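Local coordinates for periplasmic divalent cation tolerance protein (Xylella fastidiosa, PDB 2NUH) that is of unknown function but belongs to the CutA family, whose members are linked to divalent cation tolerance and may bind copper, at residues Ile20-Val24 and Leu74-His78; Ala31-Leu37 and Ile56-Thr62; Ser3-Phe9 and Glu84-Val90. All coordinates share one frame; numbering follows the deposited sequence.

Overall arrangement
All three contacts hold together one ferredoxin-like domain, with strands ordered 86-89, 5-12, 50-63, 33-38 across the sheet. Contacts 2 and 3 are antiparallel pairings at the two flanks of this sheet; they meet where strands 5-12 and 50-63 bond, through Ile8 with Ile60 and Tyr6 with Thr62. Contact 1 joins the two helices, 15-27 and 67-77, that lie together on one face, by apolar side-chain contact with a histidine ring at its margin. Contacts 1 and 2 are partly buried, contact 2 nearer the chain's centre and adding a lysine-threonine hydrogen bond to its backbone bonds. Contact 3 lies at the surface, with a serine hydroxyl at one end and aromatic rings on both faces.

Contact 1: residues Ile20-Val24 and Leu74-His78; sequences IISRV and LCALH
Leu77 is the main knob here, pushed against the flank that Ile20, Ile21 and Val24 make on helix 15-27. Its methyls fork between two residues one helical turn apart. Leu77 CD1 meets Val24 tip to tip, 3.5 Å from Val24 CG1 and just as close to CB, while Leu77 CD2 leans the other way and sits more loosely, 4.1 Å from Ile20 CG2. A chi1 of -62° swings Leu77 CG toward helix 15-27, and chi2 of 167° then sends one methyl to Val24, the other to Ile20.

Ile21 answers from the other helix. It slides past Leu77 in the opposite direction, with Ile21 CG1 3.9 Å from Leu77 CB, and carries its end methyl into the hollow between Leu74 and His78. Ile21 CD1 comes 3.7 Å from His78 CD2, approaching the ring obliquely, and 3.8 Å from Leu74 CD1. Its second branch lies closer still, Ile21 CG2 to Leu74 CD1 being 3.5 Å, so one leucine methyl touches both branches of the isoleucine. The fit is reciprocal: a leucine wedged against one helix, an isoleucine against the end of the other and the residue that follows.

The imidazole is steadied from elsewhere, by His78 NE2 to Thr11 O and by ND1 with Tyr80 N, which fixes one wall of the hollow that receives Ile21.

Both helices belong to the layer covering one face of the sheet: Ser22 of helix 15-27 rests on Val34 and Gln36 of strand 33-38, while Leu74 of helix 67-77 touches Ser10 of strand 5-12 and Ala85 in the loop before strand 86-89.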
loop_
_atom_site.group_PDB
_atom_site.type_symbol
_atom_site.label_atom_id
_atom_site.label_comp_id
_atom_site.label_asym_id
_atom_site.label_seq_id
_atom_site.Cartn_x
_atom_site.Cartn_y
_atom_site.Cartn_z
ATOM N N ILE A 20 8.282 -7.263 3.018
ATOM C CA ILE A 20 8.797 -7.333 1.656
ATOM C C ILE A 20 8.226 -6.191 0.838
ATOM O O ILE A 20 8.952 -5.462 0.176
ATOM C CB ILE A 20 8.455 -8.672 0.994
ATOM C CG1 ILE A 20 9.207 -9.808 1.689
ATOM C CG2 ILE A 20 8.774 -8.655 -0.511
ATOM C CD1 ILE A 20 8.604 -11.154 1.420
ATOM N N ILE A 21 6.911 -6.023 0.900
ATOM C CA ILE A 21 6.268 -4.991 0.096
ATOM C C ILE A 21 6.736 -3.615 0.524
ATOM O O ILE A 21 7.053 -2.763 -0.311
ATOM C CB ILE A 21 4.743 -5.113 0.178
ATOM C CG1 ILE A 21 4.285 -6.311 -0.653
ATOM C CG2 ILE A 21 4.061 -3.826 -0.312
ATOM C CD1 ILE A 21 2.922 -6.856 -0.233
ATOM N N SER A 22 6.767 -3.395 1.830
ATOM C CA SER A 22 7.171 -2.101 2.352
ATOM C C SER A 22 8.582 -1.762 1.916
ATOM O O SER A 22 8.847 -0.660 1.408
ATOM C CB SER A 22 7.112 -2.122 3.875
ATOM O OG SER A 22 5.780 -2.245 4.324
ATOM N N ARG A 23 9.496 -2.708 2.113
ATOM C CA ARG A 23 10.888 -2.448 1.819
ATOM C C ARG A 23 11.098 -2.241 0.333
ATOM O O ARG A 23 11.797 -1.316 -0.075
ATOM C CB ARG A 23 11.775 -3.584 2.322
ATOM C CG ARG A 23 11.868 -3.691 3.830
ATOM C CD ARG A 23 12.884 -4.777 4.237
ATOM N NE ARG A 23 14.130 -4.683 3.465
ATOM C CZ ARG A 23 14.500 -5.542 2.515
ATOM N NH1 ARG A 23 15.644 -5.375 1.859
ATOM N NH2 ARG A 23 13.736 -6.580 2.218
ATOM N N VAL A 24 10.485 -3.090 -0.480
ATOM C CA VAL A 24 10.711 -2.990 -1.919
ATOM C C VAL A 24 10.127 -1.711 -2.493
ATOM O O VAL A 24 10.756 -1.038 -3.284
ATOM C CB VAL A 24 10.182 -4.208 -2.682
ATOM C CG1 VAL A 24 10.208 -3.950 -4.187
ATOM C CG2 VAL A 24 11.043 -5.417 -2.351
ATOM N N LEU A 74 3.477 -3.846 -6.093
ATOM C CA LEU A 74 2.796 -4.485 -4.975
ATOM C C LEU A 74 2.213 -5.825 -5.417
ATOM O O LEU A 74 2.380 -6.841 -4.742
ATOM C CB LEU A 74 1.696 -3.548 -4.469
ATOM C CG LEU A 74 0.585 -4.033 -3.548
ATOM C CD1 LEU A 74 1.105 -4.159 -2.158
ATOM C CD2 LEU A 74 -0.571 -3.031 -3.588
ATOM N N CYS A 75 1.545 -5.824 -6.563
ATOM C CA CYS A 75 0.995 -7.075 -7.060
ATOM C C CYS A 75 2.068 -8.108 -7.310
ATOM O O CYS A 75 1.863 -9.283 -7.029
ATOM C CB CYS A 75 0.232 -6.840 -8.343
ATOM S SG CYS A 75 -1.298 -5.997 -8.096
ATOM N N ALA A 76 3.198 -7.665 -7.858
ATOM C CA ALA A 76 4.263 -8.588 -8.219
ATOM C C ALA A 76 4.831 -9.255 -6.977
ATOM O O ALA A 76 5.409 -10.338 -7.048
ATOM C CB ALA A 76 5.356 -7.845 -8.962
ATOM N N LEU A 77 4.677 -8.589 -5.841
ATOM C CA LEU A 77 5.264 -9.068 -4.600
ATOM C C LEU A 77 4.240 -9.726 -3.720
ATOM O O LEU A 77 4.560 -10.188 -2.630
ATOM C CB LEU A 77 5.849 -7.894 -3.826
ATOM C CG LEU A 77 6.982 -7.143 -4.516
ATOM C CD1 LEU A 77 7.247 -5.831 -3.795
ATOM C CD2 LEU A 77 8.221 -8.014 -4.566
ATOM N N HIS A 78 2.998 -9.753 -4.167
ATOM C CA HIS A 78 1.933 -10.072 -3.243
ATOM C C HIS A 78 1.614 -11.547 -3.185
ATOM O O HIS A 78 1.559 -12.199 -4.216
ATOM C CB HIS A 78 0.678 -9.325 -3.626
ATOM C CG HIS A 78 -0.132 -8.935 -2.445
ATOM N ND1 HIS A 78 -0.891 -9.838 -1.743
ATOM C CD2 HIS A 78 -0.256 -7.748 -1.808
ATOM C CE1 HIS A 78 -1.474 -9.216 -0.729
ATOM N NE2 HIS A 78 -1.107 -7.950 -0.751
#

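Contact 2: residues Ala31-Leu37 and Ile56-Thr62; sequences AACVTQL and IQLLIKT
Leu59 O is gripped by two donors from opposite faces of its carbonyl plane: Thr35 N across the strands at 2.8 Å, and Lys61 NZ from its own strand at 3.2 Å. The hydrogen bond from Thr35 N is nearly straight, whereas the ammonium comes in well above the plane. This is the antiparallel pairing of strands 33-38 and 50-63 at one flank of the ferredoxin-like sheet, their short segments running 158° apart.

Thr35 and Leu59 form a hydrogen-bonded pair, closed by Leu59 N to Thr35 O, and the same two-way bonding recurs at Leu37 and Gln57. Toward the other end Lys61 N donates to Cys33 O and Lys61 O accepts from Ala32 N. CA-H groups of the non-hydrogen-bonded residues approach carbonyls of the neighbouring hydrogen-bonded pairs, as Val34 CA does Leu59 O at 3.4 Å.

The two faces differ. On the one bearing Val34, Gln36, Leu58 and Ile60, side chains turn toward helix 15-27, with Val34 and Gln36 against Ser22. Val34 and Ile60 lie side by side here, Val34 CG1 3.9 Å from Ile60 CG1, and Ala31 CB extends the row, 3.5 Å from Ile60 CG2. Gln36 lays its aliphatic part beside Leu58, with Gln36 CG 3.7 Å from Leu58 CD2.

The other face carries Cys33, Thr35, Leu37, Gln57, Leu59 and Lys61. Tyr97 of helix 95-105 and Leu7 of strand 5-12, the neighbour in the sheet, touch the lysine there. Two successive bends (chi2 76°, chi3 78°) fold the Lys61 chain back along the sheet, crossing Thr35, until NZ donates to Thr35 OG1 at 2.7 Å.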
loop_
_atom_site.group_PDB
_atom_site.type_symbol
_atom_site.label_atom_id
_atom_site.label_comp_id
_atom_site.label_asym_id
_atom_site.label_seq_id
_atom_site.Cartn_x
_atom_site.Cartn_y
_atom_site.Cartn_z
ATOM N N ALA A 31 7.279 4.331 -3.483
ATOM C CA ALA A 31 6.535 4.926 -2.390
ATOM C C ALA A 31 7.551 5.579 -1.487
ATOM O O ALA A 31 8.674 5.104 -1.383
ATOM C CB ALA A 31 5.767 3.862 -1.636
ATOM N N ALA A 32 7.171 6.685 -0.851
ATOM C CA ALA A 32 8.073 7.345 0.077
ATOM C C ALA A 32 8.067 6.632 1.418
ATOM O O ALA A 32 9.036 6.652 2.147
ATOM C CB ALA A 32 7.674 8.759 0.263
ATOM N N CYS A 33 6.948 6.013 1.753
ATOM C CA CYS A 33 6.862 5.319 3.020
ATOM C C CYS A 33 5.693 4.375 2.962
ATOM O O CYS A 33 4.747 4.577 2.206
ATOM C CB CYS A 33 6.767 6.314 4.192
ATOM S SG CYS A 33 5.959 5.781 5.742
ATOM N N VAL A 34 5.791 3.314 3.744
ATOM C CA VAL A 34 4.687 2.381 3.862
ATOM C C VAL A 34 4.485 2.097 5.327
ATOM O O VAL A 34 5.446 1.766 6.035
ATOM C CB VAL A 34 4.971 1.061 3.136
ATOM C CG1 VAL A 34 3.823 0.091 3.361
ATOM C CG2 VAL A 34 5.176 1.305 1.643
ATOM N N THR A 35 3.248 2.255 5.795
ATOM C CA THR A 35 2.926 1.945 7.169
ATOM C C THR A 35 2.126 0.668 7.225
ATOM O O THR A 35 1.183 0.477 6.459
ATOM C CB THR A 35 2.139 3.097 7.790
ATOM O OG1 THR A 35 2.962 4.269 7.752
ATOM C CG2 THR A 35 1.748 2.802 9.233
ATOM N N GLN A 36 2.515 -0.204 8.141
ATOM C CA GLN A 36 1.821 -1.449 8.366
ATOM C C GLN A 36 1.073 -1.335 9.660
ATOM O O GLN A 36 1.617 -0.854 10.659
ATOM C CB GLN A 36 2.811 -2.568 8.605
ATOM C CG GLN A 36 3.802 -2.866 7.566
ATOM C CD GLN A 36 4.913 -3.707 8.153
ATOM O OE1 GLN A 36 4.674 -4.676 8.899
ATOM N NE2 GLN A 36 6.134 -3.325 7.853
ATOM N N LEU A 37 -0.156 -1.822 9.645
ATOM C CA LEU A 37 -0.978 -1.895 10.833
ATOM C C LEU A 37 -1.293 -3.372 11.043
ATOM O O LEU A 37 -2.029 -3.971 10.268
ATOM C CB LEU A 37 -2.248 -1.055 10.656
ATOM C CG LEU A 37 -2.134 0.363 10.057
ATOM C CD1 LEU A 37 -3.491 1.009 9.781
ATOM C CD2 LEU A 37 -1.331 1.265 10.956
ATOM N N ILE A 56 -2.316 -7.810 7.656
ATOM C CA ILE A 56 -1.653 -6.564 7.989
ATOM C C ILE A 56 -2.197 -5.547 7.016
ATOM O O ILE A 56 -2.236 -5.804 5.814
ATOM C CB ILE A 56 -0.143 -6.676 7.757
ATOM C CG1 ILE A 56 0.420 -7.929 8.445
ATOM C CG2 ILE A 56 0.589 -5.384 8.164
ATOM C CD1 ILE A 56 0.288 -7.923 9.929
ATOM N N GLN A 57 -2.640 -4.405 7.526
ATOM C CA GLN A 57 -3.106 -3.339 6.674
ATOM C C GLN A 57 -1.926 -2.484 6.279
ATOM O O GLN A 57 -1.109 -2.123 7.127
ATOM C CB GLN A 57 -4.157 -2.501 7.411
ATOM C CG GLN A 57 -4.636 -1.292 6.623
ATOM C CD GLN A 57 -5.533 -1.673 5.484
ATOM O OE1 GLN A 57 -5.306 -1.285 4.326
ATOM N NE2 GLN A 57 -6.547 -2.443 5.788
ATOM N N LEU A 58 -1.828 -2.171 4.992
ATOM C CA LEU A 58 -0.778 -1.295 4.516
ATOM C C LEU A 58 -1.352 0.035 4.116
ATOM O O LEU A 58 -2.450 0.114 3.555
ATOM C CB LEU A 58 -0.062 -1.889 3.303
ATOM C CG LEU A 58 0.592 -3.254 3.472
ATOM C CD1 LEU A 58 1.260 -3.568 2.150
ATOM C CD2 LEU A 58 1.615 -3.243 4.580
ATOM N N LEU A 59 -0.591 1.074 4.428
ATOM C CA LEU A 59 -0.882 2.423 3.987
ATOM C C LEU A 59 0.362 2.881 3.274
ATOM O O LEU A 59 1.398 3.111 3.889
ATOM C CB LEU A 59 -1.169 3.361 5.164
ATOM C CG LEU A 59 -2.413 3.145 6.008
ATOM C CD1 LEU A 59 -2.387 4.110 7.164
ATOM C CD2 LEU A 59 -3.648 3.377 5.187
ATOM N N ILE A 60 0.253 2.993 1.965
ATOM C CA ILE A 60 1.396 3.284 1.123
ATOM C C ILE A 60 1.296 4.721 0.684
ATOM O O ILE A 60 0.292 5.118 0.111
ATOM C CB ILE A 60 1.379 2.369 -0.093
ATOM C CG1 ILE A 60 1.536 0.929 0.364
ATOM C CG2 ILE A 60 2.498 2.717 -1.047
ATOM C CD1 ILE A 60 0.973 -0.074 -0.615
ATOM N N LYS A 61 2.339 5.505 0.942
ATOM C CA LYS A 61 2.311 6.914 0.582
ATOM C C LYS A 61 3.144 7.103 -0.668
ATOM O O LYS A 61 4.320 6.787 -0.696
ATOM C CB LYS A 61 2.875 7.771 1.713
ATOM C CG LYS A 61 1.865 8.192 2.773
ATOM C CD LYS A 61 1.514 7.083 3.730
ATOM C CE LYS A 61 2.589 6.880 4.773
ATOM N NZ LYS A 61 2.287 5.701 5.607
ATOM N N THR A 62 2.530 7.631 -1.709
ATOM C CA THR A 62 3.227 7.781 -2.963
ATOM C C THR A 62 2.670 9.009 -3.655
ATOM O O THR A 62 1.977 9.798 -3.033
ATOM C CB THR A 62 3.114 6.490 -3.812
ATOM O OG1 THR A 62 3.954 6.596 -4.970
ATOM C CG2 THR A 62 1.683 6.197 -4.214
#

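Contact 3: residues Ser3-Phe9 and Glu84-Val90; sequences SDVYLIF and EAIAVQV
Strands 5-9 and 86-89 run antiparallel at 150°, with Leu7 and Val88 bonded both ways, Phe9 and Ile86 likewise, and Val90 N donating to Val5 O beyond them.

Tyr6 lays one ring face over the CA and first side-chain carbons of Gln89: Gln89 CA stands 4.0 Å from the ring centroid, displaced toward the rim, in a CH-pi contact. The same sheet face carries Ile8 and Ala87, where Ile8 CG1 is 3.8 Å from Ala87 CB. Helix 67-77 covers this side, with Val67 on Tyr6 and Ala70 on Ile8.

On the opposite face Phe9 turns its ring back along the strand pair. Ile86 O lies at the ring edge, near its plane, and Phe9 CE2 reaches obliquely to Val88 CG2 at 3.9 Å. Leu59 of strand 50-63 also touches this ring.

At the end of the pairing near Ser3, Val5 and Val90 lie side by side, Val5 CG1 3.7 Å from Val90 CG2, with Leu98 of helix 95-105 against both. Val90 O takes two donors, Ser3 N in the carbonyl plane and Ser3 OG from above it at 2.9 Å. Because a carbonyl oxygen can only accept, the Ser3 hydroxyl proton goes to Val90 O, leaving OG to accept from Val5 N at 3.0 Å, which makes an ST turn of Ser3-Val5. The first ordered residue is thereby tied to Val90, just past strand 86-89.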
loop_
_atom_site.group_PDB
_atom_site.type_symbol
_atom_site.label_atom_id
_atom_site.label_comp_id
_atom_site.label_asym_id
_atom_site.label_seq_id
_atom_site.Cartn_x
_atom_site.Cartn_y
_atom_site.Cartn_z
ATOM N N SER A 3 -3.833 17.596 -3.914
ATOM C CA SER A 3 -2.371 17.363 -4.046
ATOM C C SER A 3 -2.147 16.161 -4.942
ATOM O O SER A 3 -3.083 15.414 -5.248
ATOM C CB SER A 3 -1.740 17.093 -2.677
ATOM O OG SER A 3 -1.742 15.702 -2.389
ATOM N N ASP A 4 -0.901 15.969 -5.354
ATOM C CA ASP A 4 -0.560 14.795 -6.131
ATOM C C ASP A 4 -0.048 13.611 -5.307
ATOM O O ASP A 4 0.421 12.630 -5.854
ATOM C CB ASP A 4 0.050 15.057 -7.536
ATOM C CG ASP A 4 -1.023 15.361 -8.615
ATOM O OD1 ASP A 4 -0.644 15.544 -9.794
ATOM O OD2 ASP A 4 -2.230 15.420 -8.287
ATOM N N VAL A 5 -0.172 13.711 -3.986
ATOM C CA VAL A 5 0.125 12.588 -3.114
ATOM C C VAL A 5 -1.095 11.666 -3.046
ATOM O O VAL A 5 -2.241 12.118 -3.014
ATOM C CB VAL A 5 0.566 13.058 -1.713
ATOM C CG1 VAL A 5 0.588 11.895 -0.735
ATOM C CG2 VAL A 5 1.937 13.703 -1.799
ATOM N N TYR A 6 -0.821 10.366 -3.066
ATOM C CA TYR A 6 -1.849 9.360 -2.949
ATOM C C TYR A 6 -1.527 8.409 -1.832
ATOM O O TYR A 6 -0.371 8.072 -1.607
ATOM C CB TYR A 6 -1.938 8.558 -4.245
ATOM C CG TYR A 6 -2.711 9.304 -5.297
ATOM C CD1 TYR A 6 -4.010 8.946 -5.612
ATOM C CD2 TYR A 6 -2.152 10.398 -5.950
ATOM C CE1 TYR A 6 -4.732 9.645 -6.571
ATOM C CE2 TYR A 6 -2.868 11.102 -6.890
ATOM C CZ TYR A 6 -4.151 10.720 -7.200
ATOM O OH TYR A 6 -4.865 11.429 -8.140
ATOM N N LEU A 7 -2.575 7.980 -1.145
ATOM C CA LEU A 7 -2.468 6.983 -0.109
ATOM C C LEU A 7 -3.059 5.720 -0.694
ATOM O O LEU A 7 -4.223 5.711 -1.093
ATOM C CB LEU A 7 -3.286 7.420 1.109
ATOM C CG LEU A 7 -3.309 6.621 2.408
ATOM C CD1 LEU A 7 -1.918 6.323 2.916
ATOM C CD2 LEU A 7 -4.083 7.407 3.438
ATOM N N ILE A 8 -2.263 4.662 -0.764
ATOM C CA ILE A 8 -2.766 3.391 -1.269
ATOM C C ILE A 8 -2.974 2.454 -0.111
ATOM O O ILE A 8 -2.079 2.276 0.703
ATOM C CB ILE A 8 -1.779 2.741 -2.249
ATOM C CG1 ILE A 8 -1.497 3.692 -3.414
ATOM C CG2 ILE A 8 -2.323 1.405 -2.756
ATOM C CD1 ILE A 8 -0.350 3.230 -4.286
ATOM N N PHE A 9 -4.168 1.871 -0.060
ATOM C CA PHE A 9 -4.499 0.859 0.919
ATOM C C PHE A 9 -4.317 -0.497 0.291
ATOM O O PHE A 9 -4.782 -0.746 -0.810
ATOM C CB PHE A 9 -5.952 1.011 1.364
ATOM C CG PHE A 9 -6.224 2.273 2.112
ATOM C CD1 PHE A 9 -6.386 2.255 3.489
ATOM C CD2 PHE A 9 -6.332 3.480 1.444
ATOM C CE1 PHE A 9 -6.643 3.435 4.187
ATOM C CE2 PHE A 9 -6.593 4.655 2.128
ATOM C CZ PHE A 9 -6.735 4.626 3.505
ATOM N N GLU A 84 -5.936 -6.240 -2.427
ATOM C CA GLU A 84 -6.478 -4.915 -2.268
ATOM C C GLU A 84 -5.448 -3.898 -2.729
ATOM O O GLU A 84 -4.276 -3.949 -2.338
ATOM C CB GLU A 84 -6.816 -4.697 -0.801
ATOM C CG GLU A 84 -7.256 -3.286 -0.453
ATOM C CD GLU A 84 -7.403 -3.126 1.033
ATOM O OE1 GLU A 84 -6.595 -2.418 1.648
ATOM O OE2 GLU A 84 -8.312 -3.759 1.591
ATOM N N ALA A 85 -5.875 -2.977 -3.577
ATOM C CA ALA A 85 -4.995 -1.886 -3.943
ATOM C C ALA A 85 -5.895 -0.768 -4.378
ATOM O O ALA A 85 -6.393 -0.753 -5.488
ATOM C CB ALA A 85 -4.039 -2.283 -5.054
ATOM N N ILE A 86 -6.157 0.141 -3.452
ATOM C CA ILE A 86 -7.040 1.251 -3.746
ATOM C C ILE A 86 -6.362 2.517 -3.285
ATOM O O ILE A 86 -5.813 2.567 -2.189
ATOM C CB ILE A 86 -8.408 1.101 -3.071
ATOM C CG1 ILE A 86 -8.254 0.755 -1.587
ATOM C CG2 ILE A 86 -9.212 0.020 -3.781
ATOM C CD1 ILE A 86 -9.567 0.658 -0.823
ATOM N N ALA A 87 -6.368 3.520 -4.150
ATOM C CA ALA A 87 -5.617 4.737 -3.894
ATOM C C ALA A 87 -6.569 5.872 -3.691
ATOM O O ALA A 87 -7.549 6.028 -4.429
ATOM C CB ALA A 87 -4.657 5.044 -5.047
ATOM N N VAL A 88 -6.269 6.669 -2.676
ATOM C CA VAL A 88 -7.072 7.823 -2.358
ATOM C C VAL A 88 -6.174 9.039 -2.528
ATOM O O VAL A 88 -5.045 9.064 -2.039
ATOM C CB VAL A 88 -7.589 7.731 -0.924
ATOM C CG1 VAL A 88 -8.320 8.985 -0.564
ATOM C CG2 VAL A 88 -8.486 6.525 -0.757
ATOM N N GLN A 89 -6.668 10.029 -3.254
ATOM C CA GLN A 89 -5.943 11.274 -3.424
ATOM C C GLN A 89 -5.932 12.074 -2.129
ATOM O O GLN A 89 -6.966 12.253 -1.488
ATOM C CB GLN A 89 -6.574 12.114 -4.530
ATOM C CG GLN A 89 -5.723 13.317 -4.904
ATOM C CD GLN A 89 -6.273 14.092 -6.073
ATOM O OE1 GLN A 89 -5.539 14.825 -6.736
ATOM N NE2 GLN A 89 -7.564 13.933 -6.344
ATOM N N VAL A 90 -4.755 12.556 -1.751
ATOM C CA VAL A 90 -4.633 13.470 -0.626
ATOM C C VAL A 90 -5.100 14.843 -1.078
ATOM O O VAL A 90 -4.644 15.357 -2.097
ATOM C CB VAL A 90 -3.188 13.497 -0.103
ATOM C CG1 VAL A 90 -2.945 14.676 0.834
ATOM C CG2 VAL A 90 -2.886 12.185 0.602
#